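Local structure of GXWXG domain-containing protein (Thermomonospora curvata, 4MVE) at residues E27-L32 / V101-T106; G46-R51 / G57-M62; D120-V125 / L143-T148. The protein is of unknown function but combines a GXWXG region and a DUF4334 region in one chain built largely around a curled antiparallel sheet. All coordinates share one frame; numbering follows the deposited sequence.

Contact 1. Residues E27-L32 / V101-T106; sequences ELYDRL and VALRGT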
loop_
_atom_site.group_PDB
_atom_site.type_symbol
_atom_site.label_atom_id
_atom_site.label_comp_id
_atom_site.label_asym_id
_atom_site.label_seq_id
_atom_site.Cartn_x
_atom_site.Cartn_y
_atom_site.Cartn_z
ATOM N N GLU A 27 -8.652 2.388 12.915
ATOM C CA GLU A 27 -8.545 1.976 14.328
ATOM C C GLU A 27 -7.521 0.849 14.456
ATOM O O GLU A 27 -6.671 0.868 15.343
ATOM C CB GLU A 27 -9.904 1.508 14.912
ATOM C CG GLU A 27 -10.931 2.601 15.152
ATOM C CD GLU A 27 -12.394 2.175 15.112
ATOM O OE1 GLU A 27 -12.676 0.954 15.066
ATOM O OE2 GLU A 27 -13.264 3.077 15.117
ATOM N N LEU A 28 -7.574 -0.097 13.533
ATOM C CA LEU A 28 -6.666 -1.231 13.565
ATOM C C LEU A 28 -5.233 -0.822 13.149
ATOM O O LEU A 28 -4.267 -1.225 13.804
ATOM C CB LEU A 28 -7.217 -2.380 12.698
ATOM C CG LEU A 28 -8.505 -3.070 13.260
ATOM C CD1 LEU A 28 -9.203 -3.917 12.188
ATOM C CD2 LEU A 28 -8.189 -3.962 14.458
ATOM N N TYR A 29 -5.107 0.041 12.129
ATOM C CA TYR A 29 -3.832 0.547 11.656
ATOM C C TYR A 29 -3.046 1.273 12.755
ATOM O O TYR A 29 -1.840 1.032 12.904
ATOM C CB TYR A 29 -4.083 1.478 10.474
ATOM C CG TYR A 29 -2.837 2.078 9.850
ATOM C CD1 TYR A 29 -2.360 3.318 10.258
ATOM C CD2 TYR A 29 -2.200 1.452 8.780
ATOM C CE1 TYR A 29 -1.233 3.892 9.661
ATOM C CE2 TYR A 29 -1.114 2.043 8.136
ATOM C CZ TYR A 29 -0.614 3.246 8.607
ATOM O OH TYR A 29 0.461 3.816 7.984
ATOM N N ASP A 30 -3.716 2.153 13.518
ATOM C CA ASP A 30 -3.080 2.945 14.581
ATOM C C ASP A 30 -2.442 2.077 15.688
ATOM O O ASP A 30 -1.610 2.578 16.421
ATOM C CB ASP A 30 -4.073 3.940 15.195
ATOM C CG ASP A 30 -4.452 5.094 14.264
ATOM O OD1 ASP A 30 -3.725 5.321 13.257
ATOM O OD2 ASP A 30 -5.451 5.787 14.555
ATOM N N ARG A 31 -2.786 0.782 15.762
ATOM C CA ARG A 31 -2.256 -0.152 16.756
ATOM C C ARG A 31 -1.097 -0.981 16.167
ATOM O O ARG A 31 -0.477 -1.769 16.883
ATOM C CB ARG A 31 -3.391 -1.060 17.271
ATOM C CG ARG A 31 -4.262 -0.344 18.304
ATOM C CD ARG A 31 -5.703 -0.810 18.353
ATOM N NE ARG A 31 -5.819 -2.206 18.764
ATOM C CZ ARG A 31 -6.878 -2.967 18.515
ATOM N NH1 ARG A 31 -6.895 -4.237 18.902
ATOM N NH2 ARG A 31 -7.928 -2.468 17.868
ATOM N N LEU A 32 -0.771 -0.762 14.888
ATOM C CA LEU A 32 0.288 -1.501 14.218
ATOM C C LEU A 32 1.655 -0.893 14.417
ATOM O O LEU A 32 1.812 0.310 14.650
ATOM C CB LEU A 32 0.014 -1.663 12.711
ATOM C CG LEU A 32 -1.289 -2.397 12.299
ATOM C CD1 LEU A 32 -1.427 -2.390 10.796
ATOM C CD2 LEU A 32 -1.346 -3.849 12.844
ATOM N N VAL A 101 8.970 8.410 7.141
ATOM C CA VAL A 101 8.060 9.556 7.297
ATOM C C VAL A 101 7.114 9.317 8.484
ATOM O O VAL A 101 6.742 8.177 8.708
ATOM C CB VAL A 101 7.243 9.791 5.987
ATOM C CG1 VAL A 101 6.467 11.125 6.034
ATOM C CG2 VAL A 101 8.140 9.739 4.725
ATOM N N ALA A 102 6.771 10.385 9.264
ATOM C CA ALA A 102 5.825 10.270 10.383
ATOM C C ALA A 102 4.383 10.390 9.898
ATOM O O ALA A 102 4.083 11.176 8.999
ATOM C CB ALA A 102 6.081 11.343 11.432
ATOM N N LEU A 103 3.492 9.638 10.548
ATOM C CA LEU A 103 2.061 9.715 10.373
ATOM C C LEU A 103 1.459 9.470 11.725
ATOM O O LEU A 103 1.648 8.383 12.282
ATOM C CB LEU A 103 1.508 8.747 9.318
ATOM C CG LEU A 103 -0.062 8.705 9.259
ATOM C CD1 LEU A 103 -0.631 9.946 8.539
ATOM C CD2 LEU A 103 -0.558 7.435 8.605
ATOM N N ARG A 104 0.776 10.499 12.288
ATOM C CA ARG A 104 0.134 10.449 13.609
ATOM C C ARG A 104 1.146 10.133 14.710
ATOM O O ARG A 104 0.885 9.309 15.583
ATOM C CB ARG A 104 -0.994 9.410 13.619
ATOM C CG ARG A 104 -2.041 9.705 12.605
ATOM C CD ARG A 104 -2.991 8.560 12.461
ATOM N NE ARG A 104 -3.886 8.903 11.384
ATOM C CZ ARG A 104 -4.404 8.054 10.516
ATOM N NH1 ARG A 104 -4.211 6.741 10.658
ATOM N NH2 ARG A 104 -5.159 8.500 9.523
ATOM N N GLY A 105 2.313 10.745 14.613
ATOM C CA GLY A 105 3.394 10.548 15.572
ATOM C C GLY A 105 4.204 9.276 15.407
ATOM O O GLY A 105 5.112 9.035 16.203
ATOM N N THR A 106 3.881 8.426 14.403
ATOM C CA THR A 106 4.648 7.202 14.210
ATOM C C THR A 106 5.403 7.312 12.918
ATOM O O THR A 106 4.810 7.564 11.874
ATOM C CB THR A 106 3.774 5.951 14.262
ATOM O OG1 THR A 106 3.151 5.871 15.543
ATOM C CG2 THR A 106 4.564 4.662 13.975
#

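Contact 2. Residues G46-R51 / G57-M62; sequences GGIFDR and GMLLGM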
loop_
_atom_site.group_PDB
_atom_site.type_symbol
_atom_site.label_atom_id
_atom_site.label_comp_id
_atom_site.label_asym_id
_atom_site.label_seq_id
_atom_site.Cartn_x
_atom_site.Cartn_y
_atom_site.Cartn_z
ATOM N N GLY A 46 -1.112 -6.258 -4.339
ATOM C CA GLY A 46 -1.951 -5.278 -3.670
ATOM C C GLY A 46 -3.425 -5.541 -3.781
ATOM O O GLY A 46 -3.868 -6.244 -4.687
ATOM N N GLY A 47 -4.147 -4.995 -2.824
ATOM C CA GLY A 47 -5.594 -5.052 -2.724
ATOM C C GLY A 47 -6.064 -3.836 -1.967
ATOM O O GLY A 47 -5.259 -3.133 -1.341
ATOM N N ILE A 48 -7.354 -3.547 -2.055
ATOM C CA ILE A 48 -7.909 -2.334 -1.471
ATOM C C ILE A 48 -9.032 -2.667 -0.505
ATOM O O ILE A 48 -9.853 -3.536 -0.789
ATOM C CB ILE A 48 -8.406 -1.416 -2.632
ATOM C CG1 ILE A 48 -7.261 -1.033 -3.576
ATOM C CG2 ILE A 48 -9.088 -0.158 -2.103
ATOM C CD1 ILE A 48 -7.718 -0.653 -4.982
ATOM N N PHE A 49 -9.118 -1.923 0.592
ATOM C CA PHE A 49 -10.162 -2.162 1.594
ATOM C C PHE A 49 -11.526 -1.580 1.188
ATOM O O PHE A 49 -12.527 -2.169 1.536
ATOM C CB PHE A 49 -9.749 -1.605 2.965
ATOM C CG PHE A 49 -8.629 -2.394 3.602
ATOM C CD1 PHE A 49 -8.876 -3.644 4.186
ATOM C CD2 PHE A 49 -7.346 -1.860 3.694
ATOM C CE1 PHE A 49 -7.843 -4.362 4.802
ATOM C CE2 PHE A 49 -6.317 -2.572 4.333
ATOM C CZ PHE A 49 -6.574 -3.817 4.885
ATOM N N ASP A 50 -11.565 -0.398 0.530
ATOM C CA ASP A 50 -12.811 0.215 0.085
ATOM C C ASP A 50 -12.780 0.399 -1.436
ATOM O O ASP A 50 -12.178 1.345 -1.948
ATOM C CB ASP A 50 -13.038 1.544 0.820
ATOM C CG ASP A 50 -14.240 2.360 0.362
ATOM O OD1 ASP A 50 -15.209 1.758 -0.194
ATOM O OD2 ASP A 50 -14.228 3.589 0.579
ATOM N N ARG A 51 -13.462 -0.500 -2.140
ATOM C CA ARG A 51 -13.484 -0.549 -3.591
ATOM C C ARG A 51 -14.479 0.458 -4.229
ATOM O O ARG A 51 -14.512 0.556 -5.459
ATOM C CB ARG A 51 -13.750 -1.993 -4.086
ATOM C CG ARG A 51 -12.474 -2.837 -3.952
ATOM C CD ARG A 51 -12.548 -4.250 -4.482
ATOM N NE ARG A 51 -13.361 -5.149 -3.656
ATOM C CZ ARG A 51 -12.924 -5.845 -2.606
ATOM N NH1 ARG A 51 -11.679 -5.693 -2.167
ATOM N NH2 ARG A 51 -13.747 -6.653 -1.951
ATOM N N GLY A 57 -11.477 2.641 -7.934
ATOM C CA GLY A 57 -12.160 2.301 -9.177
ATOM C C GLY A 57 -11.228 2.340 -10.373
ATOM O O GLY A 57 -11.290 1.473 -11.253
HETATM N N MSE A 58 -10.331 3.324 -10.383
HETATM C CA MSE A 58 -9.372 3.550 -11.467
HETATM C C MSE A 58 -8.245 2.507 -11.425
HETATM O O MSE A 58 -7.877 1.980 -12.472
HETATM C CB MSE A 58 -8.833 4.983 -11.405
HETATM C CG MSE A 58 -9.901 6.049 -11.786
HETATM SE SE MSE A 58 -10.833 5.690 -13.495
HETATM C CE MSE A 58 -9.351 5.782 -14.658
ATOM N N LEU A 59 -7.750 2.166 -10.222
ATOM C CA LEU A 59 -6.737 1.128 -10.032
ATOM C C LEU A 59 -7.264 -0.229 -10.523
ATOM O O LEU A 59 -6.567 -0.960 -11.238
ATOM C CB LEU A 59 -6.338 1.036 -8.547
ATOM C CG LEU A 59 -5.433 2.154 -7.995
ATOM C CD1 LEU A 59 -5.228 1.981 -6.499
ATOM C CD2 LEU A 59 -4.082 2.189 -8.694
ATOM N N LEU A 60 -8.515 -0.525 -10.183
ATOM C CA LEU A 60 -9.199 -1.740 -10.575
ATOM C C LEU A 60 -9.324 -1.806 -12.118
ATOM O O LEU A 60 -9.006 -2.835 -12.710
ATOM C CB LEU A 60 -10.585 -1.763 -9.889
ATOM C CG LEU A 60 -10.764 -2.570 -8.574
ATOM C CD1 LEU A 60 -9.612 -2.397 -7.578
ATOM C CD2 LEU A 60 -12.075 -2.221 -7.897
ATOM N N GLY A 61 -9.711 -0.699 -12.743
ATOM C CA GLY A 61 -9.870 -0.620 -14.196
ATOM C C GLY A 61 -8.574 -0.833 -14.953
ATOM O O GLY A 61 -8.559 -1.428 -16.031
HETATM N N MSE A 62 -7.461 -0.402 -14.344
HETATM C CA MSE A 62 -6.126 -0.579 -14.900
HETATM C C MSE A 62 -5.564 -1.968 -14.610
HETATM O O MSE A 62 -4.469 -2.273 -15.088
HETATM C CB MSE A 62 -5.210 0.459 -14.319
HETATM C CG MSE A 62 -5.354 1.759 -15.005
HETATM SE SE MSE A 62 -3.658 2.594 -15.093
HETATM C CE MSE A 62 -2.658 1.255 -16.311
#

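Contact 3. Residues D120-V125 / L143-T148; sequences DHFRRV and LYFHLT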
loop_
_atom_site.group_PDB
_atom_site.type_symbol
_atom_site.label_atom_id
_atom_site.label_comp_id
_atom_site.label_asym_id
_atom_site.label_seq_id
_atom_site.Cartn_x
_atom_site.Cartn_y
_atom_site.Cartn_z
ATOM N N ASP A 120 2.568 6.768 0.787
ATOM C CA ASP A 120 1.946 5.564 1.368
ATOM C C ASP A 120 2.741 5.142 2.594
ATOM O O ASP A 120 3.879 4.679 2.448
ATOM C CB ASP A 120 1.860 4.398 0.370
ATOM C CG ASP A 120 1.206 4.722 -0.966
ATOM O OD1 ASP A 120 0.234 5.517 -0.982
ATOM O OD2 ASP A 120 1.614 4.129 -1.976
ATOM N N HIS A 121 2.148 5.307 3.789
ATOM C CA HIS A 121 2.750 4.994 5.109
ATOM C C HIS A 121 2.486 3.535 5.438
ATOM O O HIS A 121 1.328 3.121 5.478
ATOM C CB HIS A 121 2.176 5.913 6.191
ATOM C CG HIS A 121 2.320 7.367 5.877
ATOM N ND1 HIS A 121 3.368 8.136 6.415
ATOM C CD2 HIS A 121 1.528 8.173 5.123
ATOM C CE1 HIS A 121 3.165 9.363 5.978
ATOM N NE2 HIS A 121 2.053 9.441 5.218
ATOM N N PHE A 122 3.549 2.730 5.570
ATOM C CA PHE A 122 3.405 1.285 5.787
ATOM C C PHE A 122 3.524 0.871 7.249
ATOM O O PHE A 122 4.420 1.326 7.961
ATOM C CB PHE A 122 4.451 0.528 4.968
ATOM C CG PHE A 122 4.336 0.763 3.493
ATOM C CD1 PHE A 122 3.170 0.428 2.808
ATOM C CD2 PHE A 122 5.375 1.354 2.782
ATOM C CE1 PHE A 122 3.055 0.672 1.438
ATOM C CE2 PHE A 122 5.248 1.616 1.427
ATOM C CZ PHE A 122 4.098 1.252 0.755
ATOM N N ARG A 123 2.653 -0.040 7.681
ATOM C CA ARG A 123 2.748 -0.629 9.019
ATOM C C ARG A 123 2.692 -2.136 8.863
ATOM O O ARG A 123 2.012 -2.624 7.982
ATOM C CB ARG A 123 1.631 -0.127 9.958
ATOM C CG ARG A 123 1.578 1.367 10.189
ATOM C CD ARG A 123 2.464 1.927 11.285
ATOM N NE ARG A 123 2.310 3.389 11.318
ATOM C CZ ARG A 123 1.434 4.038 12.082
ATOM N NH1 ARG A 123 0.666 3.373 12.938
ATOM N NH2 ARG A 123 1.335 5.359 12.010
ATOM N N ARG A 124 3.342 -2.867 9.746
ATOM C CA ARG A 124 3.427 -4.314 9.705
ATOM C C ARG A 124 2.137 -4.994 10.164
ATOM O O ARG A 124 1.632 -4.679 11.239
ATOM C CB ARG A 124 4.601 -4.788 10.620
ATOM C CG ARG A 124 4.879 -6.302 10.582
ATOM C CD ARG A 124 6.005 -6.694 11.533
ATOM N NE ARG A 124 6.324 -8.126 11.464
ATOM C CZ ARG A 124 5.751 -9.060 12.215
ATOM N NH1 ARG A 124 4.826 -8.729 13.108
ATOM N NH2 ARG A 124 6.088 -10.332 12.072
ATOM N N VAL A 125 1.669 -5.974 9.397
ATOM C CA VAL A 125 0.589 -6.901 9.786
ATOM C C VAL A 125 1.318 -8.191 10.275
ATOM O O VAL A 125 1.107 -8.623 11.407
ATOM C CB VAL A 125 -0.477 -7.169 8.693
ATOM C CG1 VAL A 125 -1.411 -8.331 9.089
ATOM C CG2 VAL A 125 -1.274 -5.911 8.408
ATOM N N LEU A 143 -6.589 7.108 2.952
ATOM C CA LEU A 143 -7.266 5.907 2.448
ATOM C C LEU A 143 -6.310 4.678 2.597
ATOM O O LEU A 143 -5.091 4.813 2.569
ATOM C CB LEU A 143 -7.796 6.114 1.006
ATOM C CG LEU A 143 -8.760 7.346 0.830
ATOM C CD1 LEU A 143 -8.967 7.702 -0.641
ATOM C CD2 LEU A 143 -10.130 7.131 1.517
ATOM N N TYR A 144 -6.872 3.501 2.795
ATOM C CA TYR A 144 -6.072 2.335 3.107
ATOM C C TYR A 144 -6.076 1.283 2.028
ATOM O O TYR A 144 -7.096 1.035 1.403
ATOM C CB TYR A 144 -6.562 1.712 4.442
ATOM C CG TYR A 144 -6.427 2.685 5.592
ATOM C CD1 TYR A 144 -5.224 2.820 6.279
ATOM C CD2 TYR A 144 -7.484 3.509 5.960
ATOM C CE1 TYR A 144 -5.082 3.747 7.310
ATOM C CE2 TYR A 144 -7.339 4.471 6.954
ATOM C CZ TYR A 144 -6.138 4.584 7.631
ATOM O OH TYR A 144 -6.001 5.547 8.603
ATOM N N PHE A 145 -4.938 0.613 1.871
ATOM C CA PHE A 145 -4.800 -0.508 0.954
ATOM C C PHE A 145 -3.902 -1.573 1.615
ATOM O O PHE A 145 -3.342 -1.322 2.684
ATOM C CB PHE A 145 -4.276 -0.040 -0.431
ATOM C CG PHE A 145 -2.862 0.489 -0.410
ATOM C CD1 PHE A 145 -2.608 1.846 -0.170
ATOM C CD2 PHE A 145 -1.777 -0.366 -0.627
ATOM C CE1 PHE A 145 -1.297 2.338 -0.136
ATOM C CE2 PHE A 145 -0.466 0.116 -0.576
ATOM C CZ PHE A 145 -0.232 1.469 -0.345
ATOM N N HIS A 146 -3.747 -2.751 0.992
ATOM C CA HIS A 146 -2.887 -3.748 1.630
ATOM C C HIS A 146 -1.911 -4.336 0.634
ATOM O O HIS A 146 -2.123 -4.201 -0.555
ATOM C CB HIS A 146 -3.705 -4.846 2.351
ATOM C CG HIS A 146 -4.824 -5.455 1.555
ATOM N ND1 HIS A 146 -4.587 -6.424 0.593
ATOM C CD2 HIS A 146 -6.156 -5.222 1.614
ATOM C CE1 HIS A 146 -5.773 -6.753 0.113
ATOM N NE2 HIS A 146 -6.744 -6.066 0.705
ATOM N N LEU A 147 -0.785 -4.892 1.128
ATOM C CA LEU A 147 0.236 -5.554 0.328
ATOM C C LEU A 147 0.611 -6.867 0.967
ATOM O O LEU A 147 0.813 -6.925 2.181
ATOM C CB LEU A 147 1.504 -4.684 0.128
ATOM C CG LEU A 147 1.358 -3.298 -0.535
ATOM C CD1 LEU A 147 2.646 -2.471 -0.352
ATOM C CD2 LEU A 147 0.896 -3.400 -2.020
ATOM N N THR A 148 0.760 -7.900 0.126
ATOM C CA THR A 148 1.160 -9.283 0.435
ATOM C C THR A 148 2.439 -9.578 -0.343
ATOM O O THR A 148 2.476 -9.406 -1.556
ATOM C CB THR A 148 0.031 -10.270 0.106
ATOM O OG1 THR A 148 -1.118 -9.829 0.831
ATOM C CG2 THR A 148 0.381 -11.731 0.516
#

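Contact 1. Residues E27-L32 / V101-T106
The polar part of this contact is a salt bridge between Asp-30 and Arg-104. Arg-104 NH1 lies 3.0 Å from Asp-30 OD1, and the N-H...O angle of 145° marks a bent hydrogen bond. It reaches the syn side of that oxygen from slightly out of the carboxylate plane. With carboxylate and guanidinium planes 78° apart, the pairing is single rather than a flat two-pronged one. Arg-104 NH1 also bonds Tyr-144 OH, and NH2 forms a salt bridge with Glu-26, so several partners fix the guanidinium's rotation.

Apolar packing runs alongside. Leu-103 CD2 sits 3.8 Å from Tyr-29 CE1 and equally far from Tyr-29 OH; the two side chains cross at about a right angle. Tyr-29 has its CG anti to the backbone N (chi1 -179°), which carries the ring away from its helix toward the strand; its hydroxyl is hydrogen-bonded to His-121 O.

Backbone bonds shape the hairpin. Leu-103 N to Thr-106 O is 2.8 Å, and Thr-106 N to Leu-103 O is 3.1 Å. This reciprocal pair closes a two-residue beta-hairpin with a type I' turn, whose tip meets the type I turn Tyr-29 to Leu-32, at the C-terminal part of helix 22-29.

Contact 2. Residues G46-R51 / G57-M62
Arg-51 brings the one flat group among the side chains that touch here, and its guanidinium presents neither a face nor an edge to Leu-60. The evidence lies in the atoms that do meet: Leu-60 CD2 is 4.0 Å from Arg-51 CD, and Arg-51 CG is at the same 4.0 Å from that methyl. The leucine therefore rests against the arginine's methylene chain, which it crosses at about a right angle. A bend at chi3 (-72°) then diverts the guanidinium from the line of these methylenes, and NH2 is hydrogen-bonded to Gly-17 O, in the loop after helix 5-16.

The other half centres on a single methyl. Ile-48 CD1 reaches between two successive helix residues, 3.7 Å from Leu-60 CD1 and 3.9 Å from Leu-59 CD1. With CG1 anti to the carbonyl carbon (chi1 -60°) and the chain extended at chi2 (156°), the longer branch reaches the helix. Ile-48 and Leu-59 both pack on Trp-64 of strand 64-71, and Leu-59 touches Leu-78, which ties this side of helix 54-61 to the sheet.

The nearest CA atoms, those of Arg-51 and Gly-57, are 6.4 Å apart. Helix 54-61 lies in the connection between antiparallel neighbours 42-48 and 64-71, packed here against the end of the first. No hydrogen bond links the two segments, implying adhesion by van der Waals contact, with the guanidinium bonding outside them.

Contact 3. Residues D120-V125 / L143-T148
Asp-120 meets the Phe-145 ring along its whole length. Its CB lies in the ring plane at the edge, 3.7 Å from Phe-145 CZ. One bond further on, Asp-120 CG is 3.6 Å from Phe-145 CE1, still near that plane. The carboxylate then spreads along the CE1–CZ edge, both oxygens displaced to one side of the ring plane: OD1 lies 3.6 Å from Phe-145 CE1, OD2 3.6 Å from Phe-145 CZ. With carboxylate and ring planes 75° apart, this is an acid set against an aromatic edge, where the ring hydrogens would probably be weakly favourable to its negative charge. OD2 also forms a long, weak ion pair with Lys-67 NZ.

Phe-145 adopts the crowded position, CG between backbone N and carbonyl carbon (chi1 67°), which brings its tip toward strand 118-124. There Phe-145 CZ touches Phe-122 CE1 at 3.8 Å. The same Phe-122 CE1 lies 3.6 Å from Leu-147 CD1, so one ring atom joins two alternate residues of the facing strand.

No hydrogen bond crosses between the strands: the axes of the two short segments come no nearer than 8.9 Å and their directions differ by 54°. Strand 129-136 pairs with both; strong curling of the sheet probably lets the side chains meet across it. Met-111 of strand 106-113 adjoins Asp-120 and Phe-122, and helix 5-16 packs against Val-125, His-146 and Thr-148.

In the fold
Contact 3 is the core member, its centre about 4 Å from the centre of the chain and every touching residue buried; contact 1 is partly buried and contact 2 lies at the surface, on opposite sides of that centre. All three reach the same sheet. Contact 3 touches both others: Tyr-29 and Arg-104 of contact 1 bond to His-121 and Tyr-144, and Gly-47 O of contact 2 pairs with His-146 N in the adjoining strand. Contacts 1 and 2 stay about 7 Å apart at their nearest atoms. Chemistry follows location: a salt bridge at the hairpin tip, aliphatic packing between the end of strand 42-48 and helix 54-61, and aromatic packing with a buried acid inside.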